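Emp47p (form2) (Saccharomyces cerevisiae, PDB 2A6Z) probably serves as a calcium-independent, lectin-type cargo receptor involved in glycoprotein secretion and needed for EMP46 to leave the endoplasmic reticulum. Local coordinates at residues E35-S47 with A199-I213. Residues are numbered along the deposited sequence; the frame is centred on the assembly and turned at random.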
loop_
_atom_site.group_PDB
_atom_site.type_symbol
_atom_site.label_atom_id
_atom_site.label_comp_id
_atom_site.label_asym_id
_atom_site.label_seq_id
_atom_site.Cartn_x
_atom_site.Cartn_y
_atom_site.Cartn_z
ATOM N N GLU A 35 -4.380 16.988 4.861
ATOM C CA GLU A 35 -4.790 17.611 6.087
ATOM C C GLU A 35 -3.492 17.883 6.843
ATOM O O GLU A 35 -2.388 17.716 6.225
ATOM C CB GLU A 35 -5.796 16.748 6.859
ATOM C CG GLU A 35 -7.023 16.356 6.036
ATOM C CD GLU A 35 -7.733 17.594 5.480
ATOM O OE1 GLU A 35 -7.369 18.701 5.949
ATOM O OE2 GLU A 35 -8.612 17.453 4.593
ATOM N N GLU A 36 -3.494 18.360 8.060
ATOM C CA GLU A 36 -2.354 18.783 8.801
ATOM C C GLU A 36 -1.336 17.653 8.958
ATOM O O GLU A 36 -1.360 16.764 9.795
ATOM C CB GLU A 36 -2.572 19.306 10.217
ATOM C CG GLU A 36 -1.288 19.763 10.894
ATOM C CD GLU A 36 -0.248 20.533 10.116
ATOM O OE1 GLU A 36 -0.264 20.629 8.867
ATOM O OE2 GLU A 36 0.692 21.054 10.770
ATOM N N GLY A 37 -0.321 17.737 8.099
ATOM C CA GLY A 37 0.771 16.790 8.197
ATOM C C GLY A 37 0.544 15.427 7.633
ATOM O O GLY A 37 1.430 14.565 7.829
ATOM N N ARG A 38 -0.551 15.164 6.931
ATOM C CA ARG A 38 -0.753 13.799 6.443
ATOM C C ARG A 38 -1.829 13.815 5.385
ATOM O O ARG A 38 -2.682 14.710 5.344
ATOM C CB ARG A 38 -1.206 12.884 7.611
ATOM C CG ARG A 38 -2.564 13.320 8.162
ATOM C CD ARG A 38 -2.601 13.456 9.649
ATOM N NE ARG A 38 -3.952 13.638 10.141
ATOM C CZ ARG A 38 -4.722 14.701 10.196
ATOM N NH1 ARG A 38 -4.297 15.866 9.742
ATOM N NH2 ARG A 38 -5.946 14.617 10.702
ATOM N N ILE A 39 -1.833 12.797 4.511
ATOM C CA ILE A 39 -2.924 12.597 3.564
ATOM C C ILE A 39 -3.891 11.607 4.170
ATOM O O ILE A 39 -3.530 10.469 4.518
ATOM C CB ILE A 39 -2.430 12.203 2.163
ATOM C CG1 ILE A 39 -1.706 13.386 1.510
ATOM C CG2 ILE A 39 -3.576 11.648 1.301
ATOM C CD1 ILE A 39 -0.963 13.039 0.225
ATOM N N VAL A 40 -5.135 12.057 4.327
ATOM C CA VAL A 40 -6.198 11.228 4.884
ATOM C C VAL A 40 -6.937 10.569 3.754
ATOM O O VAL A 40 -7.491 11.260 2.906
ATOM C CB VAL A 40 -7.145 12.089 5.728
ATOM C CG1 VAL A 40 -8.274 11.237 6.246
ATOM C CG2 VAL A 40 -6.406 12.758 6.875
ATOM N N LEU A 41 -6.949 9.225 3.749
ATOM C CA LEU A 41 -7.604 8.503 2.693
ATOM C C LEU A 41 -9.097 8.341 2.952
ATOM O O LEU A 41 -9.879 8.307 2.012
ATOM C CB LEU A 41 -6.944 7.122 2.506
ATOM C CG LEU A 41 -5.461 7.205 2.083
ATOM C CD1 LEU A 41 -4.877 5.788 2.072
ATOM C CD2 LEU A 41 -5.283 7.868 0.757
ATOM N N THR A 42 -9.443 8.124 4.241
ATOM C CA THR A 42 -10.874 7.857 4.576
ATOM C C THR A 42 -11.341 8.806 5.609
ATOM O O THR A 42 -11.350 8.539 6.788
ATOM C CB THR A 42 -10.997 6.358 5.008
ATOM O OG1 THR A 42 -10.141 6.027 6.134
ATOM C CG2 THR A 42 -10.723 5.432 3.841
ATOM N N SER A 43 -11.766 10.011 5.118
ATOM C CA SER A 43 -12.003 11.119 6.020
ATOM C C SER A 43 -13.395 11.170 6.658
ATOM O O SER A 43 -13.591 12.042 7.518
ATOM C CB SER A 43 -11.746 12.429 5.267
ATOM O OG SER A 43 -12.568 12.587 4.142
ATOM N N ASN A 44 -14.358 10.328 6.315
ATOM C CA ASN A 44 -15.645 10.310 6.989
ATOM C C ASN A 44 -16.236 8.905 6.945
ATOM O O ASN A 44 -15.607 7.952 6.489
ATOM C CB ASN A 44 -16.542 11.372 6.345
ATOM C CG ASN A 44 -16.990 11.160 4.964
ATOM O OD1 ASN A 44 -17.029 10.084 4.434
ATOM N ND2 ASN A 44 -17.542 12.270 4.355
ATOM N N GLN A 45 -17.480 8.731 7.452
ATOM C CA GLN A 45 -18.114 7.408 7.486
ATOM C C GLN A 45 -18.350 6.907 6.070
ATOM O O GLN A 45 -19.006 7.612 5.307
ATOM C CB GLN A 45 -19.458 7.462 8.243
ATOM C CG GLN A 45 -19.192 7.773 9.718
ATOM C CD GLN A 45 -20.497 8.015 10.446
ATOM O OE1 GLN A 45 -20.421 8.521 11.573
ATOM N NE2 GLN A 45 -21.655 7.712 9.859
ATOM N N ASN A 46 -17.883 5.691 5.768
ATOM C CA ASN A 46 -18.025 5.061 4.473
ATOM C C ASN A 46 -17.447 5.946 3.353
ATOM O O ASN A 46 -18.151 6.405 2.462
ATOM C CB ASN A 46 -19.485 4.729 4.161
ATOM C CG ASN A 46 -19.578 3.732 3.043
ATOM O OD1 ASN A 46 -18.593 3.204 2.469
ATOM N ND2 ASN A 46 -20.784 3.393 2.709
ATOM N N SER A 47 -16.145 6.111 3.456
ATOM C CA SER A 47 -15.384 6.931 2.493
ATOM C C SER A 47 -14.289 6.114 1.864
ATOM O O SER A 47 -13.939 5.019 2.350
ATOM C CB SER A 47 -14.777 8.182 3.158
ATOM O OG SER A 47 -13.985 7.832 4.312
ATOM N N ALA A 199 -7.675 3.130 0.156
ATOM C CA ALA A 199 -8.317 2.629 1.398
ATOM C C ALA A 199 -9.807 2.922 1.322
ATOM O O ALA A 199 -10.278 3.803 0.613
ATOM C CB ALA A 199 -7.730 3.220 2.664
ATOM N N GLN A 200 -10.530 2.132 2.141
ATOM C CA GLN A 200 -11.948 2.324 2.359
ATOM C C GLN A 200 -12.221 1.976 3.829
ATOM O O GLN A 200 -11.549 1.082 4.377
ATOM C CB GLN A 200 -12.800 1.456 1.432
ATOM C CG GLN A 200 -12.699 -0.044 1.806
ATOM C CD GLN A 200 -13.318 -0.997 0.836
ATOM O OE1 GLN A 200 -13.387 -0.621 -0.364
ATOM N NE2 GLN A 200 -13.735 -2.164 1.359
ATOM N N ASN A 201 -13.219 2.595 4.442
ATOM C CA ASN A 201 -13.610 2.179 5.768
ATOM C C ASN A 201 -14.963 1.465 5.843
ATOM O O ASN A 201 -15.266 0.876 6.888
ATOM C CB ASN A 201 -13.480 3.302 6.816
ATOM C CG ASN A 201 -14.264 4.531 6.484
ATOM O OD1 ASN A 201 -15.121 4.531 5.586
ATOM N ND2 ASN A 201 -14.002 5.615 7.218
ATOM N N GLY A 202 -15.716 1.490 4.764
ATOM C CA GLY A 202 -17.021 0.759 4.711
ATOM C C GLY A 202 -17.994 1.317 5.706
ATOM O O GLY A 202 -17.884 2.442 6.173
ATOM N N ALA A 203 -19.016 0.512 5.966
ATOM C CA ALA A 203 -20.191 0.955 6.713
ATOM C C ALA A 203 -20.392 0.172 8.020
ATOM O O ALA A 203 -21.369 0.443 8.713
ATOM C CB ALA A 203 -21.445 0.812 5.873
ATOM N N VAL A 204 -19.498 -0.752 8.379
ATOM C CA VAL A 204 -19.715 -1.504 9.613
ATOM C C VAL A 204 -19.722 -0.553 10.821
ATOM O O VAL A 204 -18.784 0.226 10.998
ATOM C CB VAL A 204 -18.667 -2.593 9.767
ATOM C CG1 VAL A 204 -18.822 -3.275 11.115
ATOM C CG2 VAL A 204 -18.875 -3.654 8.672
ATOM N N ASN A 205 -20.770 -0.687 11.637
ATOM C CA ASN A 205 -20.956 0.115 12.821
ATOM C C ASN A 205 -20.870 1.603 12.547
ATOM O O ASN A 205 -20.556 2.325 13.484
ATOM C CB ASN A 205 -19.941 -0.326 13.868
ATOM C CG ASN A 205 -20.195 -1.654 14.505
ATOM O OD1 ASN A 205 -21.392 -2.008 14.628
ATOM N ND2 ASN A 205 -19.143 -2.371 14.907
ATOM N N ASN A 206 -21.143 2.092 11.361
ATOM C CA ASN A 206 -20.969 3.520 11.035
ATOM C C ASN A 206 -19.611 4.011 11.492
ATOM O O ASN A 206 -19.395 5.133 11.956
ATOM C CB ASN A 206 -22.110 4.349 11.663
ATOM C CG ASN A 206 -23.381 4.339 10.821
ATOM O OD1 ASN A 206 -23.464 3.974 9.637
ATOM N ND2 ASN A 206 -24.386 4.738 11.559
ATOM N N ASN A 207 -18.586 3.120 11.371
ATOM C CA ASN A 207 -17.247 3.505 11.804
ATOM C C ASN A 207 -16.715 4.647 10.939
ATOM O O ASN A 207 -17.067 4.839 9.785
ATOM C CB ASN A 207 -16.241 2.296 11.725
ATOM C CG ASN A 207 -15.761 2.049 10.304
ATOM O OD1 ASN A 207 -14.704 2.590 9.942
ATOM N ND2 ASN A 207 -16.457 1.254 9.509
ATOM N N ALA A 208 -15.771 5.380 11.544
ATOM C CA ALA A 208 -15.040 6.435 10.872
ATOM C C ALA A 208 -13.537 6.180 10.918
ATOM O O ALA A 208 -12.738 7.090 11.181
ATOM C CB ALA A 208 -15.352 7.828 11.480
ATOM N N GLU A 209 -13.132 4.914 10.746
ATOM C CA GLU A 209 -11.696 4.644 10.753
ATOM C C GLU A 209 -11.011 5.508 9.714
ATOM O O GLU A 209 -11.440 5.599 8.559
ATOM C CB GLU A 209 -11.498 3.137 10.405
ATOM C CG GLU A 209 -10.020 2.717 10.597
ATOM C CD GLU A 209 -9.793 1.202 10.657
ATOM O OE1 GLU A 209 -10.752 0.421 10.364
ATOM O OE2 GLU A 209 -8.648 0.799 10.949
ATOM N N SER A 210 -9.889 6.113 10.180
ATOM C CA SER A 210 -9.173 7.085 9.331
ATOM C C SER A 210 -7.801 6.538 8.978
ATOM O O SER A 210 -6.916 6.514 9.858
ATOM C CB SER A 210 -9.084 8.417 10.099
ATOM O OG SER A 210 -8.528 9.396 9.230
ATOM N N PHE A 211 -7.651 6.100 7.743
ATOM C CA PHE A 211 -6.367 5.603 7.221
ATOM C C PHE A 211 -5.597 6.799 6.671
ATOM O O PHE A 211 -6.153 7.554 5.861
ATOM C CB PHE A 211 -6.616 4.567 6.118
ATOM C CG PHE A 211 -7.154 3.260 6.635
ATOM C CD1 PHE A 211 -6.306 2.374 7.290
ATOM C CD2 PHE A 211 -8.494 2.955 6.480
ATOM C CE1 PHE A 211 -6.785 1.147 7.750
ATOM C CE2 PHE A 211 -8.946 1.700 6.910
ATOM C CZ PHE A 211 -8.103 0.818 7.549
ATOM N N GLU A 212 -4.366 6.969 7.124
ATOM C CA GLU A 212 -3.609 8.213 6.913
ATOM C C GLU A 212 -2.170 7.892 6.505
ATOM O O GLU A 212 -1.569 6.946 7.051
ATOM C CB GLU A 212 -3.590 9.042 8.173
ATOM C CG GLU A 212 -5.006 9.273 8.705
ATOM C CD GLU A 212 -5.146 10.203 9.851
ATOM O OE1 GLU A 212 -4.088 10.593 10.444
ATOM O OE2 GLU A 212 -6.318 10.555 10.147
ATOM N N ILE A 213 -1.651 8.675 5.570
ATOM C CA ILE A 213 -0.290 8.541 5.035
ATOM C C ILE A 213 0.574 9.687 5.500
ATOM O O ILE A 213 0.207 10.873 5.355
ATOM C CB ILE A 213 -0.299 8.464 3.517
ATOM C CG1 ILE A 213 -1.285 7.439 2.972
ATOM C CG2 ILE A 213 1.114 8.299 2.970
ATOM C CD1 ILE A 213 -0.907 6.001 3.398
HETATM O O HOH W 1 -6.790 12.138 12.315
HETATM O O HOH W 2 -12.802 9.084 9.041
HETATM O O HOH W 3 -15.841 2.937 2.316
#
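The carbonyl oxygen of Glu209 is gripped from opposite faces of its plane: Thr42 OG1 donates to Glu209 O at 2.8 Å, and Asn201 ND2 comes in from the other side. The Thr42 hydroxyl also works as an acceptor, taking a nearly straight bond from Phe211 N to Thr42 OG1 (3.0 Å, 172° at the hydrogen). With chi1 at 58°, OG1 sits between the backbone N and carbonyl carbon of Thr42, which turns it to the chain at 209-211 and leaves CG2 to rest on Ala199 and Gln200.

Asn201 pins the loop after Thr42 with both ends of its amide. Asn201 ND2 gives its second bond to Asn44 O at 2.9 Å, with that oxygen in the amide plane and also accepting from Ser47 OG. At the other end of the amide, Asn201 OD1 accepts from Ser47 N at 2.8 Å. Water 2 ties Thr42 O to Ala208 O.

Back along 35-47, Ile39 pairs with Ile213 through two backbone bonds, and Leu41 N adds one more, to Phe211 O, just past the strand. Over one face of the sheet here Arg38 and Glu212 run side by side; Arg38 NE reaches Glu212 OE1 at 3.1 Å in a bent salt bridge, the oxygen being in the guanidinium plane but met from above its own carboxylate plane. Water 1 joins Arg38 NH2 to Glu212 OE2, which also accepts from Ser210 OG, so the carboxylate is held at both oxygens; OE1 has a second salt bridge, to Arg70.

On the opposite face Leu41 CD1 packs between Ala199 and Ile213, close to Ile82 of strand 81-88. Strand 38-40 lies between 33-35 and 210-220 in one sheet of the legume-lectin-like beta sandwich, while 192-200 belongs to the other, and the 201-209 loop joins the two.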